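Side-chain contact in superoxide dismutase (Porphyromonas gingivalis, PDB 1UES), which converts superoxide radicals into oxygen and hydrogen peroxide, using one manganese or iron ion in each subunit of a homodimer: residues N112-T117 and L134-E139. The protein carries 1 engineered substitution. Residues are numbered along the deposited sequence; the frame is centred on the assembly and turned at random.
Sequences NTAGTT and LSIEKE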
loop_
_atom_site.group_PDB
_atom_site.type_symbol
_atom_site.label_atom_id
_atom_site.label_comp_id
_atom_site.label_asym_id
_atom_site.label_seq_id
_atom_site.Cartn_x
_atom_site.Cartn_y
_atom_site.Cartn_z
ATOM N N ASN A 112 -2.162 12.272 13.487
ATOM C CA ASN A 112 -2.841 12.310 12.196
ATOM C C ASN A 112 -1.859 12.728 11.095
ATOM O O ASN A 112 -1.848 12.155 9.996
ATOM C CB ASN A 112 -4.001 13.320 12.235
ATOM C CG ASN A 112 -5.170 12.862 13.100
ATOM O OD1 ASN A 112 -5.258 11.705 13.513
ATOM N ND2 ASN A 112 -6.074 13.790 13.385
ATOM N N THR A 113 -1.013 13.717 11.385
ATOM C CA THR A 113 -0.075 14.191 10.380
ATOM C C THR A 113 0.930 13.116 10.005
ATOM O O THR A 113 1.251 12.955 8.847
ATOM C CB THR A 113 0.687 15.446 10.836
ATOM O OG1 THR A 113 -0.231 16.542 10.980
ATOM C CG2 THR A 113 1.707 15.813 9.795
ATOM N N ALA A 114 1.405 12.371 10.994
ATOM C CA ALA A 114 2.346 11.289 10.748
ATOM C C ALA A 114 1.686 10.213 9.872
ATOM O O ALA A 114 2.322 9.627 8.989
ATOM C CB ALA A 114 2.789 10.681 12.079
ATOM N N GLY A 115 0.407 9.958 10.126
ATOM C CA GLY A 115 -0.310 8.952 9.358
ATOM C C GLY A 115 -0.558 9.383 7.932
ATOM O O GLY A 115 -0.419 8.597 6.989
ATOM N N THR A 116 -0.919 10.652 7.772
ATOM C CA THR A 116 -1.190 11.202 6.456
ATOM C C THR A 116 0.066 11.318 5.590
ATOM O O THR A 116 -0.001 11.077 4.373
ATOM C CB THR A 116 -1.861 12.599 6.578
ATOM O OG1 THR A 116 -3.136 12.472 7.227
ATOM C CG2 THR A 116 -2.085 13.207 5.208
ATOM N N THR A 117 1.208 11.656 6.197
ATOM C CA THR A 117 2.440 11.816 5.436
ATOM C C THR A 117 3.244 10.532 5.218
ATOM O O THR A 117 4.291 10.561 4.581
ATOM C CB THR A 117 3.382 12.890 6.048
ATOM O OG1 THR A 117 3.790 12.484 7.359
ATOM C CG2 THR A 117 2.679 14.261 6.113
ATOM N N LEU A 134 7.030 8.644 25.409
ATOM C CA LEU A 134 6.212 8.355 24.247
ATOM C C LEU A 134 6.842 8.860 22.971
ATOM O O LEU A 134 7.541 9.881 22.963
ATOM C CB LEU A 134 4.834 9.011 24.394
ATOM C CG LEU A 134 4.005 8.685 25.640
ATOM C CD1 LEU A 134 2.804 9.655 25.736
ATOM C CD2 LEU A 134 3.513 7.222 25.551
ATOM N N SER A 135 6.569 8.150 21.887
ATOM C CA SER A 135 7.061 8.548 20.581
ATOM C C SER A 135 6.046 8.165 19.538
ATOM O O SER A 135 5.275 7.226 19.724
ATOM C CB SER A 135 8.382 7.854 20.247
ATOM O OG SER A 135 8.254 6.433 20.228
ATOM N N ILE A 136 6.037 8.910 18.444
ATOM C CA ILE A 136 5.155 8.579 17.336
ATOM C C ILE A 136 6.111 7.953 16.331
ATOM O O ILE A 136 7.111 8.565 15.943
ATOM C CB ILE A 136 4.487 9.823 16.753
ATOM C CG1 ILE A 136 3.580 10.444 17.822
ATOM C CG2 ILE A 136 3.754 9.457 15.459
ATOM C CD1 ILE A 136 2.743 11.584 17.369
ATOM N N GLU A 137 5.833 6.710 15.953
ATOM C CA GLU A 137 6.681 5.979 15.020
ATOM C C GLU A 137 5.968 5.737 13.700
ATOM O O GLU A 137 4.828 5.308 13.685
ATOM C CB GLU A 137 7.071 4.622 15.621
ATOM C CG GLU A 137 7.672 4.691 17.005
ATOM C CD GLU A 137 9.119 5.156 16.993
ATOM O OE1 GLU A 137 9.777 5.062 15.924
ATOM O OE2 GLU A 137 9.597 5.604 18.053
ATOM N N LYS A 138 6.634 6.026 12.590
ATOM C CA LYS A 138 6.050 5.766 11.275
ATOM C C LYS A 138 6.656 4.434 10.829
ATOM O O LYS A 138 7.883 4.311 10.696
ATOM C CB LYS A 138 6.404 6.885 10.295
ATOM C CG LYS A 138 5.611 8.183 10.516
ATOM C CD LYS A 138 6.163 9.305 9.658
ATOM C CE LYS A 138 5.593 9.244 8.257
ATOM N NZ LYS A 138 6.656 8.942 7.242
ATOM N N GLU A 139 5.801 3.434 10.615
ATOM C CA GLU A 139 6.274 2.108 10.255
ATOM C C GLU A 139 5.822 1.677 8.865
ATOM O O GLU A 139 4.665 1.264 8.664
ATOM C CB GLU A 139 5.781 1.090 11.300
ATOM C CG GLU A 139 6.323 1.322 12.689
ATOM C CD GLU A 139 7.764 0.860 12.819
ATOM O OE1 GLU A 139 8.363 0.466 11.793
ATOM O OE2 GLU A 139 8.306 0.895 13.941
#
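Thr113 O is gripped by two donors of Thr117, and the same Thr117 hydroxyl meets Lys138 across the contact. Thr117 N reaches this carbonyl oxygen from one face of its plane, and OG1 reaches it from the other. Thr117 OG1 lies 3.0 Å from Thr113 O, tilted 28° from the carbonyl plane. OG1 sits between its own backbone N and carbonyl carbon (chi1 63°), which turns it back onto the last turn of helix 104-116. Lys138 comes in from the strand and crosses the Thr117 side chain at about a right angle. Its CE is 3.8 Å from Thr117 OG1 and 3.4 Å from Ala114 O. The chain bends at chi3 (83°) and again at chi4. This brings CE against both oxygens and leaves NZ 3.9 Å from Thr117 O, too long for a hydrogen bond.

Beside this, Ala114 CB points at the strand and meets Ile136 CG2 at 3.7 Å. Lys138 CG adds a looser touch on the same methyl, at 4.1 Å. Val124 of the neighbouring strand 122-128 touches both Ala114 and Ile136, and Phe101 of helix 91-101 also packs on Ile136.

The contact thus lays the end of helix 104-116 against strand 134-140, an outer strand of the antiparallel sheet within this chain, in the C-terminal domain. It is surface packing away from the metal site. Its chemistry is mixed: one methyl-methyl contact, plus a lysine methylene against two oxygens. The lysine charge lies loosely near Thr117 O, by the C-terminal end of helix 104-116, where the helix dipole may weakly favour it.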